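DTDP-4-dehydrorhamnose reductase (Yersinia enterocolitica, PDB 5U9C) probably reduces dTDP-4-dehydro-beta-L-rhamnose to dTDP-L-rhamnose with NADPH, the closing step of dTDP-L-rhamnose biosynthesis. Local coordinates at residues K5-G13 / L25-T35; I52-F63 / A93-L104. All blocks are in the same frame, centred on the assembly; numbering follows the deposited sequence.

Contact 1 of 2, residues K5-G13 / L25-T35; sequences KRKILITGG and LKDTDYNVIVT
The first beta-alpha-beta unit of the Rossmann-type fold pairs strand 7-11 with strand 31-34, Ile8 opposite Val32 and Leu9 opposite Ile33. Five backbone hydrogen bonds join the parallel strands, from Asn31 N to Arg6 O (2.9 Å) through to Thr35 N to Ile10 O. On the face carrying Ile8 and Ile10, the Ile8 CD1 methyl lies over one face of the Tyr30 ring, 3.6 Å from its centroid, in a CH-pi contact. A chi1 of -69° puts CG1 of Ile8 on the Tyr30 side, and the extended chi2 (170°) carries CD1 over the ring. Leu25 CD2 reaches the same methyl at 3.7 Å, while Ile10 CD1 meets Leu25 CD1 tip to tip. The Arg6 chain crosses the far end of Tyr30, its CD 3.3 Å from Tyr30 OH. On the other face Lys7 runs alongside Asn31 and lays CD on Ile33 CG1 (3.8 Å), its NZ going on to a salt bridge with Glu55. Past the last direct bond a water donates to Ile10 O and Thr35 O and accepts from Gly13 N (2.7 Å), extending the pairing into the turn. Through one Ile8 methyl, Leu25 and Tyr30 pack the helix-to-strand connection onto strand 7-11.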
loop_
_atom_site.group_PDB
_atom_site.type_symbol
_atom_site.label_atom_id
_atom_site.label_comp_id
_atom_site.label_asym_id
_atom_site.label_seq_id
_atom_site.Cartn_x
_atom_site.Cartn_y
_atom_site.Cartn_z
ATOM N N LYS D 5 7.265 -2.733 -54.548
ATOM C CA LYS D 5 7.337 -1.735 -53.473
ATOM C C LYS D 5 7.161 -2.399 -52.116
ATOM O O LYS D 5 6.447 -3.379 -52.008
ATOM C CB LYS D 5 6.231 -0.693 -53.651
ATOM C CG LYS D 5 6.351 0.144 -54.918
ATOM C CD LYS D 5 5.096 0.982 -55.131
ATOM C CE LYS D 5 5.304 2.081 -56.165
ATOM N NZ LYS D 5 6.261 3.123 -55.683
ATOM N N ARG D 6 7.842 -1.875 -51.098
ATOM C CA ARG D 6 7.695 -2.369 -49.718
ATOM C C ARG D 6 6.245 -2.060 -49.282
ATOM O O ARG D 6 5.729 -0.970 -49.570
ATOM C CB ARG D 6 8.616 -1.633 -48.766
ATOM C CG ARG D 6 10.109 -1.620 -49.072
ATOM C CD ARG D 6 10.758 -0.622 -48.105
ATOM N NE ARG D 6 12.144 -0.263 -48.405
ATOM C CZ ARG D 6 13.219 -0.961 -48.041
ATOM N NH1 ARG D 6 14.433 -0.518 -48.366
ATOM N NH2 ARG D 6 13.099 -2.106 -47.372
ATOM N N LYS D 7 5.605 -2.998 -48.586
ATOM C CA LYS D 7 4.210 -2.835 -48.202
ATOM C C LYS D 7 4.045 -2.533 -46.696
ATOM O O LYS D 7 4.664 -3.197 -45.840
ATOM C CB LYS D 7 3.407 -4.092 -48.610
ATOM C CG LYS D 7 1.929 -4.001 -48.265
ATOM C CD LYS D 7 1.131 -5.296 -48.472
ATOM C CE LYS D 7 0.827 -5.616 -49.926
ATOM N NZ LYS D 7 -0.136 -6.766 -50.029
ATOM N N ILE D 8 3.232 -1.516 -46.417
ATOM C CA ILE D 8 2.843 -1.095 -45.069
ATOM C C ILE D 8 1.350 -1.385 -44.889
ATOM O O ILE D 8 0.515 -0.962 -45.702
ATOM C CB ILE D 8 3.029 0.419 -44.854
ATOM C CG1 ILE D 8 4.509 0.768 -44.845
ATOM C CG2 ILE D 8 2.404 0.841 -43.528
ATOM C CD1 ILE D 8 4.802 2.253 -44.883
ATOM N N LEU D 9 1.014 -2.100 -43.832
ATOM C CA LEU D 9 -0.374 -2.394 -43.498
ATOM C C LEU D 9 -0.705 -1.617 -42.204
ATOM O O LEU D 9 -0.016 -1.771 -41.187
ATOM C CB LEU D 9 -0.562 -3.896 -43.359
ATOM C CG LEU D 9 -1.991 -4.389 -43.129
ATOM C CD1 LEU D 9 -2.163 -5.832 -43.605
ATOM C CD2 LEU D 9 -2.406 -4.256 -41.668
ATOM N N ILE D 10 -1.742 -0.777 -42.261
ATOM C CA ILE D 10 -2.139 0.089 -41.134
ATOM C C ILE D 10 -3.521 -0.213 -40.577
ATOM O O ILE D 10 -4.477 -0.279 -41.342
ATOM C CB ILE D 10 -2.200 1.586 -41.575
ATOM C CG1 ILE D 10 -0.911 1.974 -42.277
ATOM C CG2 ILE D 10 -2.484 2.521 -40.376
ATOM C CD1 ILE D 10 -0.853 3.409 -42.736
ATOM N N THR D 11 -3.626 -0.390 -39.252
ATOM C CA THR D 11 -4.940 -0.517 -38.580
ATOM C C THR D 11 -5.183 0.853 -37.953
ATOM O O THR D 11 -4.231 1.525 -37.550
ATOM C CB THR D 11 -4.987 -1.599 -37.470
ATOM O OG1 THR D 11 -4.239 -1.169 -36.306
ATOM C CG2 THR D 11 -4.460 -2.925 -37.997
ATOM N N GLY D 12 -6.443 1.259 -37.841
ATOM C CA GLY D 12 -6.787 2.591 -37.276
ATOM C C GLY D 12 -6.327 3.754 -38.158
ATOM O O GLY D 12 -5.981 4.843 -37.659
ATOM N N GLY D 13 -6.310 3.514 -39.471
ATOM C CA GLY D 13 -5.842 4.497 -40.444
ATOM C C GLY D 13 -6.642 5.798 -40.522
ATOM O O GLY D 13 -6.111 6.814 -41.002
ATOM N N LEU D 25 2.612 9.230 -45.568
ATOM C CA LEU D 25 3.121 8.106 -46.376
ATOM C C LEU D 25 2.901 8.258 -47.880
ATOM O O LEU D 25 3.549 7.561 -48.667
ATOM C CB LEU D 25 2.541 6.770 -45.893
ATOM C CG LEU D 25 3.107 6.293 -44.552
ATOM C CD1 LEU D 25 2.354 5.071 -44.074
ATOM C CD2 LEU D 25 4.601 5.987 -44.651
ATOM N N LYS D 26 2.008 9.161 -48.281
ATOM C CA LYS D 26 1.772 9.390 -49.703
ATOM C C LYS D 26 3.023 9.911 -50.402
ATOM O O LYS D 26 3.218 9.627 -51.569
ATOM C CB LYS D 26 0.541 10.280 -49.965
ATOM C CG LYS D 26 -0.769 9.594 -49.556
ATOM C CD LYS D 26 -1.971 9.999 -50.408
ATOM C CE LYS D 26 -2.528 11.382 -50.119
ATOM N NZ LYS D 26 -3.432 11.389 -48.937
ATOM N N ASP D 27 3.898 10.605 -49.673
ATOM C CA ASP D 27 5.164 11.108 -50.242
ATOM C C ASP D 27 6.340 10.122 -50.016
ATOM O O ASP D 27 7.471 10.553 -49.751
ATOM C CB ASP D 27 5.529 12.486 -49.647
ATOM C CG ASP D 27 4.524 13.582 -50.001
ATOM O OD1 ASP D 27 3.938 13.558 -51.111
ATOM O OD2 ASP D 27 4.356 14.502 -49.172
ATOM N N THR D 28 6.082 8.813 -50.116
ATOM C CA THR D 28 7.139 7.811 -49.928
ATOM C C THR D 28 7.059 6.741 -51.011
ATOM O O THR D 28 6.156 6.772 -51.842
ATOM C CB THR D 28 7.047 7.126 -48.547
ATOM O OG1 THR D 28 5.890 6.274 -48.486
ATOM C CG2 THR D 28 7.007 8.164 -47.428
ATOM N N ASP D 29 8.023 5.812 -50.982
ATOM C CA ASP D 29 8.088 4.672 -51.906
ATOM C C ASP D 29 7.152 3.510 -51.481
ATOM O O ASP D 29 7.036 2.516 -52.181
ATOM C CB ASP D 29 9.513 4.082 -51.934
ATOM C CG ASP D 29 10.559 5.052 -52.433
ATOM O OD1 ASP D 29 10.195 6.082 -53.036
ATOM O OD2 ASP D 29 11.764 4.757 -52.237
ATOM N N TYR D 30 6.504 3.636 -50.334
ATOM C CA TYR D 30 5.670 2.545 -49.813
ATOM C C TYR D 30 4.287 2.334 -50.458
ATOM O O TYR D 30 3.653 3.272 -50.897
ATOM C CB TYR D 30 5.512 2.728 -48.295
ATOM C CG TYR D 30 6.752 2.351 -47.507
ATOM C CD1 TYR D 30 6.936 1.045 -47.107
ATOM C CD2 TYR D 30 7.724 3.282 -47.153
ATOM C CE1 TYR D 30 8.038 0.659 -46.383
ATOM C CE2 TYR D 30 8.857 2.893 -46.434
ATOM C CZ TYR D 30 8.999 1.577 -46.054
ATOM O OH TYR D 30 10.083 1.110 -45.324
ATOM N N ASN D 31 3.859 1.074 -50.530
ATOM C CA ASN D 31 2.514 0.695 -50.967
ATOM C C ASN D 31 1.741 0.543 -49.640
ATOM O O ASN D 31 2.084 -0.322 -48.825
ATOM C CB ASN D 31 2.538 -0.634 -51.720
ATOM C CG ASN D 31 1.140 -1.224 -51.932
ATOM O OD1 ASN D 31 0.164 -0.495 -52.131
ATOM N ND2 ASN D 31 1.042 -2.560 -51.888
ATOM N N VAL D 32 0.703 1.348 -49.432
ATOM C CA VAL D 32 -0.017 1.364 -48.147
ATOM C C VAL D 32 -1.396 0.716 -48.197
ATOM O O VAL D 32 -2.227 1.085 -49.011
ATOM C CB VAL D 32 -0.192 2.814 -47.646
ATOM C CG1 VAL D 32 -0.766 2.839 -46.239
ATOM C CG2 VAL D 32 1.137 3.562 -47.668
ATOM N N ILE D 33 -1.629 -0.237 -47.309
ATOM C CA ILE D 33 -2.921 -0.922 -47.190
ATOM C C ILE D 33 -3.558 -0.405 -45.901
ATOM O O ILE D 33 -3.049 -0.638 -44.787
ATOM C CB ILE D 33 -2.749 -2.466 -47.085
ATOM C CG1 ILE D 33 -1.925 -3.003 -48.248
ATOM C CG2 ILE D 33 -4.109 -3.172 -47.027
ATOM C CD1 ILE D 33 -2.515 -2.716 -49.604
ATOM N N VAL D 34 -4.655 0.317 -46.055
ATOM C CA VAL D 34 -5.386 0.876 -44.924
ATOM C C VAL D 34 -6.553 -0.066 -44.661
ATOM O O VAL D 34 -7.479 -0.136 -45.459
ATOM C CB VAL D 34 -5.901 2.300 -45.225
ATOM C CG1 VAL D 34 -6.660 2.864 -44.019
ATOM C CG2 VAL D 34 -4.742 3.214 -45.605
ATOM N N THR D 35 -6.507 -0.788 -43.543
ATOM C CA THR D 35 -7.563 -1.731 -43.224
ATOM C C THR D 35 -8.878 -0.993 -42.935
ATOM O O THR D 35 -8.883 0.151 -42.474
ATOM C CB THR D 35 -7.191 -2.648 -42.031
ATOM O OG1 THR D 35 -7.162 -1.893 -40.818
ATOM C CG2 THR D 35 -5.845 -3.306 -42.255
HETATM O O HOH W 1 3.801 -3.885 -52.480
HETATM O O HOH W 2 9.002 0.676 -51.683
HETATM O O HOH W 3 -6.926 1.273 -40.854
#

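Contact 2 of 2, residues I52-F63 / A93-L104; sequences ITAEKPDVILHF and AAKFCGAWLLYL
Val59 CG1 meets the rim of the Trp100 indole in its plane, 3.7 Å from Trp100 CE3, the two side chains running side by side. Leu61 CD2 comes to the same ring edge and also packs on Leu102 CB at 3.9 Å. On the opposite face of the sheet, Ile60 CG2 touches Leu101 CD1 (3.6 Å) and Ile60 CD1 reaches Ala94 CB of helix 76-97. His62 and Tyr103 point the same way with ring planes 22° apart, but they are slid so far that only the borders approach, His62 CD2 to Tyr103 CD1 at 3.5 Å. Both chi1 torsions are near 180°, which sets the rings alongside each other. These pairs sit on neighbouring parallel strands of the Rossmann sheet, 59-62 and 100-106, joined by backbone hydrogen bonds such as Leu102 N to Ile60 O (2.9 Å); the last, Leu104 N to His62 O, is weak. Helices 48-55 and 76-97 lead into the two strands and meet at Ile52 CG2 and Ala93 CB (3.7 Å), with Thr53 CG2 against Phe96. A Schellman motif with Gly98 as its C-prime residue ends the second helix and turns Ala99 CB onto Pro57 O (3.3 Å). Further out, Trp100 NE1 is hydrogen-bonded to His211 O, and helix 196-209 packs Ile207 on the indole.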
loop_
_atom_site.group_PDB
_atom_site.type_symbol
_atom_site.label_atom_id
_atom_site.label_comp_id
_atom_site.label_asym_id
_atom_site.label_seq_id
_atom_site.Cartn_x
_atom_site.Cartn_y
_atom_site.Cartn_z
ATOM N N ILE D 52 -3.879 -10.818 -42.540
ATOM C CA ILE D 52 -2.561 -10.186 -42.550
ATOM C C ILE D 52 -1.461 -11.033 -43.212
ATOM O O ILE D 52 -0.671 -10.500 -44.004
ATOM C CB ILE D 52 -2.144 -9.729 -41.148
ATOM C CG1 ILE D 52 -3.146 -8.670 -40.659
ATOM C CG2 ILE D 52 -0.711 -9.193 -41.155
ATOM C CD1 ILE D 52 -2.817 -8.108 -39.293
ATOM N N THR D 53 -1.418 -12.335 -42.930
ATOM C CA THR D 53 -0.368 -13.177 -43.493
ATOM C C THR D 53 -0.462 -13.258 -45.010
ATOM O O THR D 53 0.566 -13.270 -45.674
ATOM C CB THR D 53 -0.295 -14.587 -42.859
ATOM O OG1 THR D 53 -1.571 -15.230 -42.932
ATOM C CG2 THR D 53 0.115 -14.481 -41.406
ATOM N N ALA D 54 -1.687 -13.294 -45.555
ATOM C CA ALA D 54 -1.872 -13.312 -47.018
ATOM C C ALA D 54 -1.415 -11.995 -47.661
ATOM O O ALA D 54 -0.975 -12.005 -48.817
ATOM C CB ALA D 54 -3.320 -13.631 -47.410
ATOM N N GLU D 55 -1.504 -10.874 -46.930
ATOM C CA GLU D 55 -1.040 -9.573 -47.456
ATOM C C GLU D 55 0.485 -9.463 -47.479
ATOM O O GLU D 55 1.040 -8.660 -48.233
ATOM C CB GLU D 55 -1.594 -8.397 -46.629
ATOM C CG GLU D 55 -3.098 -8.190 -46.749
ATOM C CD GLU D 55 -3.510 -7.818 -48.151
ATOM O OE1 GLU D 55 -2.871 -6.916 -48.725
ATOM O OE2 GLU D 55 -4.465 -8.420 -48.675
ATOM N N LYS D 56 1.153 -10.237 -46.626
ATOM C CA LYS D 56 2.624 -10.237 -46.548
ATOM C C LYS D 56 3.227 -8.843 -46.454
ATOM O O LYS D 56 4.076 -8.478 -47.248
ATOM C CB LYS D 56 3.236 -11.010 -47.721
ATOM C CG LYS D 56 2.883 -12.485 -47.687
ATOM C CD LYS D 56 3.433 -13.238 -48.881
ATOM C CE LYS D 56 3.091 -14.713 -48.754
ATOM N NZ LYS D 56 3.532 -15.471 -49.938
ATOM N N PRO D 57 2.787 -8.054 -45.470
ATOM C CA PRO D 57 3.372 -6.731 -45.367
ATOM C C PRO D 57 4.796 -6.782 -44.849
ATOM O O PRO D 57 5.171 -7.738 -44.177
ATOM C CB PRO D 57 2.479 -6.049 -44.327
ATOM C CG PRO D 57 2.031 -7.166 -43.431
ATOM C CD PRO D 57 1.890 -8.365 -44.338
ATOM N N ASP D 58 5.581 -5.764 -45.167
ATOM C CA ASP D 58 6.941 -5.615 -44.628
ATOM C C ASP D 58 6.869 -4.855 -43.294
ATOM O O ASP D 58 7.735 -5.018 -42.409
ATOM C CB ASP D 58 7.793 -4.806 -45.585
ATOM C CG ASP D 58 7.915 -5.473 -46.926
ATOM O OD1 ASP D 58 8.623 -6.494 -47.017
ATOM O OD2 ASP D 58 7.265 -4.996 -47.863
ATOM N N VAL D 59 5.846 -4.010 -43.180
ATOM C CA VAL D 59 5.623 -3.198 -41.997
ATOM C C VAL D 59 4.154 -3.209 -41.618
ATOM O O VAL D 59 3.281 -3.114 -42.488
ATOM C CB VAL D 59 6.057 -1.736 -42.284
ATOM C CG1 VAL D 59 5.600 -0.777 -41.187
ATOM C CG2 VAL D 59 7.564 -1.655 -42.493
ATOM N N ILE D 60 3.889 -3.297 -40.313
ATOM C CA ILE D 60 2.539 -3.232 -39.762
ATOM C C ILE D 60 2.497 -2.143 -38.697
ATOM O O ILE D 60 3.292 -2.173 -37.766
ATOM C CB ILE D 60 2.085 -4.553 -39.118
ATOM C CG1 ILE D 60 2.033 -5.656 -40.172
ATOM C CG2 ILE D 60 0.700 -4.379 -38.485
ATOM C CD1 ILE D 60 1.815 -7.046 -39.602
ATOM N N LEU D 61 1.585 -1.184 -38.870
ATOM C CA LEU D 61 1.384 -0.088 -37.948
ATOM C C LEU D 61 0.033 -0.376 -37.300
ATOM O O LEU D 61 -1.029 -0.243 -37.956
ATOM C CB LEU D 61 1.340 1.260 -38.684
ATOM C CG LEU D 61 2.494 1.549 -39.647
ATOM C CD1 LEU D 61 2.342 2.935 -40.207
ATOM C CD2 LEU D 61 3.845 1.432 -38.967
ATOM N N HIS D 62 0.065 -0.763 -36.032
ATOM C CA HIS D 62 -1.137 -1.141 -35.303
ATOM C C HIS D 62 -1.590 -0.030 -34.377
ATOM O O HIS D 62 -1.115 0.068 -33.248
ATOM C CB HIS D 62 -0.917 -2.450 -34.549
ATOM C CG HIS D 62 -2.105 -2.876 -33.758
ATOM N ND1 HIS D 62 -3.395 -2.694 -34.212
ATOM C CD2 HIS D 62 -2.206 -3.553 -32.591
ATOM C CE1 HIS D 62 -4.239 -3.185 -33.325
ATOM N NE2 HIS D 62 -3.544 -3.724 -32.340
ATOM N N PHE D 63 -2.481 0.830 -34.892
ATOM C CA PHE D 63 -2.995 1.962 -34.128
ATOM C C PHE D 63 -4.434 1.750 -33.646
ATOM O O PHE D 63 -4.894 2.479 -32.757
ATOM C CB PHE D 63 -2.967 3.287 -34.946
ATOM C CG PHE D 63 -1.629 3.651 -35.547
ATOM C CD1 PHE D 63 -0.454 3.535 -34.834
ATOM C CD2 PHE D 63 -1.569 4.235 -36.818
ATOM C CE1 PHE D 63 0.773 3.903 -35.400
ATOM C CE2 PHE D 63 -0.355 4.632 -37.371
ATOM C CZ PHE D 63 0.817 4.472 -36.657
ATOM N N ALA D 93 0.725 -12.808 -36.621
ATOM C CA ALA D 93 0.806 -12.621 -38.057
ATOM C C ALA D 93 2.128 -11.897 -38.443
ATOM O O ALA D 93 2.802 -12.306 -39.399
ATOM C CB ALA D 93 -0.399 -11.866 -38.566
ATOM N N ALA D 94 2.508 -10.868 -37.684
ATOM C CA ALA D 94 3.779 -10.146 -37.931
ATOM C C ALA D 94 4.974 -11.105 -37.837
ATOM O O ALA D 94 5.844 -11.116 -38.716
ATOM C CB ALA D 94 3.960 -8.980 -36.963
ATOM N N LYS D 95 4.976 -11.938 -36.803
ATOM C CA LYS D 95 6.028 -12.923 -36.626
ATOM C C LYS D 95 6.089 -13.908 -37.802
ATOM O O LYS D 95 7.165 -14.213 -38.309
ATOM C CB LYS D 95 5.806 -13.720 -35.354
ATOM C CG LYS D 95 6.862 -14.799 -35.127
ATOM C CD LYS D 95 6.514 -15.659 -33.939
ATOM C CE LYS D 95 7.544 -16.773 -33.763
ATOM N NZ LYS D 95 7.157 -17.646 -32.623
ATOM N N PHE D 96 4.929 -14.401 -38.211
ATOM C CA PHE D 96 4.848 -15.367 -39.298
ATOM C C PHE D 96 5.370 -14.816 -40.629
ATOM O O PHE D 96 6.090 -15.507 -41.330
ATOM C CB PHE D 96 3.416 -15.885 -39.485
ATOM C CG PHE D 96 3.310 -17.000 -40.490
ATOM C CD1 PHE D 96 3.578 -18.325 -40.111
ATOM C CD2 PHE D 96 2.962 -16.739 -41.813
ATOM C CE1 PHE D 96 3.489 -19.362 -41.040
ATOM C CE2 PHE D 96 2.876 -17.771 -42.748
ATOM C CZ PHE D 96 3.139 -19.084 -42.360
ATOM N N CYS D 97 5.008 -13.592 -40.996
ATOM C CA CYS D 97 5.511 -13.074 -42.256
ATOM C C CYS D 97 6.778 -12.210 -42.139
ATOM O O CYS D 97 7.262 -11.705 -43.130
ATOM C CB CYS D 97 4.386 -12.391 -43.035
ATOM S SG CYS D 97 3.720 -10.950 -42.274
ATOM N N GLY D 98 7.351 -12.098 -40.943
ATOM C CA GLY D 98 8.598 -11.332 -40.744
ATOM C C GLY D 98 8.488 -9.811 -40.817
ATOM O O GLY D 98 9.476 -9.119 -41.073
ATOM N N ALA D 99 7.298 -9.282 -40.556
ATOM C CA ALA D 99 7.087 -7.853 -40.626
ATOM C C ALA D 99 7.526 -7.145 -39.352
ATOM O O ALA D 99 7.364 -7.674 -38.236
ATOM C CB ALA D 99 5.608 -7.569 -40.882
ATOM N N TRP D 100 8.073 -5.943 -39.522
ATOM C CA TRP D 100 8.408 -5.064 -38.393
ATOM C C TRP D 100 7.069 -4.494 -37.922
ATOM O O TRP D 100 6.296 -3.989 -38.734
ATOM C CB TRP D 100 9.353 -3.970 -38.860
ATOM C CG TRP D 100 9.717 -2.884 -37.877
ATOM C CD1 TRP D 100 10.777 -2.877 -37.001
ATOM C CD2 TRP D 100 9.100 -1.600 -37.764
ATOM N NE1 TRP D 100 10.823 -1.678 -36.329
ATOM C CE2 TRP D 100 9.813 -0.874 -36.785
ATOM C CE3 TRP D 100 7.994 -0.996 -38.379
ATOM C CZ2 TRP D 100 9.461 0.423 -36.415
ATOM C CZ3 TRP D 100 7.649 0.286 -38.013
ATOM C CH2 TRP D 100 8.384 0.985 -37.036
ATOM N N LEU D 101 6.789 -4.608 -36.623
ATOM C CA LEU D 101 5.516 -4.202 -36.049
ATOM C C LEU D 101 5.617 -3.039 -35.090
ATOM O O LEU D 101 6.366 -3.089 -34.109
ATOM C CB LEU D 101 4.903 -5.391 -35.306
ATOM C CG LEU D 101 3.625 -5.178 -34.487
ATOM C CD1 LEU D 101 2.475 -4.685 -35.344
ATOM C CD2 LEU D 101 3.228 -6.480 -33.828
ATOM N N LEU D 102 4.818 -2.015 -35.343
ATOM C CA LEU D 102 4.758 -0.850 -34.484
ATOM C C LEU D 102 3.436 -0.912 -33.759
ATOM O O LEU D 102 2.392 -1.033 -34.390
ATOM C CB LEU D 102 4.897 0.448 -35.290
ATOM C CG LEU D 102 4.654 1.798 -34.586
ATOM C CD1 LEU D 102 5.334 1.921 -33.261
ATOM C CD2 LEU D 102 5.092 2.954 -35.472
ATOM N N TYR D 103 3.491 -0.879 -32.438
ATOM C CA TYR D 103 2.296 -0.914 -31.591
ATOM C C TYR D 103 2.210 0.389 -30.812
ATOM O O TYR D 103 3.141 0.754 -30.103
ATOM C CB TYR D 103 2.340 -2.114 -30.616
ATOM C CG TYR D 103 1.175 -2.220 -29.641
ATOM C CD1 TYR D 103 -0.141 -2.247 -30.099
ATOM C CD2 TYR D 103 1.384 -2.399 -28.270
ATOM C CE1 TYR D 103 -1.213 -2.378 -29.225
ATOM C CE2 TYR D 103 0.313 -2.539 -27.388
ATOM C CZ TYR D 103 -0.978 -2.537 -27.878
ATOM O OH TYR D 103 -2.048 -2.692 -27.042
ATOM N N LEU D 104 1.108 1.102 -30.994
ATOM C CA LEU D 104 0.870 2.336 -30.262
ATOM C C LEU D 104 0.268 1.972 -28.904
ATOM O O LEU D 104 -0.836 1.444 -28.833
ATOM C CB LEU D 104 -0.094 3.231 -31.025
ATOM C CG LEU D 104 -0.520 4.528 -30.320
ATOM C CD1 LEU D 104 0.689 5.435 -30.117
ATOM C CD2 LEU D 104 -1.599 5.220 -31.130
HETATM O O HOH W 4 -3.261 2.509 -30.343
#

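Contacts 1 and 2 lie in one parallel sheet, their centres about 11 Å apart, and strands 7-11 and 59-62 are neighbours in it, giving the order 31-34, 7-11, 59-62, 100-106. Polar links tie the two at both ends of the shared border: Lys7 N to Asp58 OD2 and Thr11 OG1 to His62 ND1, each 2.7 Å and probably a hydrogen bond, with His62 NE2 held by Thr87. Between them Leu9 O packs on Ile60 CG2 at 3.8 Å. The turn after strand 7-11 is glycine-rich, and its Thr11-Gly12 start fits the TGxxGxxG motif of extended short-chain dehydrogenases, probably the NADP-binding turn; Phe63 packs against it. Both contacts lie away from the malate-binding residues Phe168, Lys171 and Arg256.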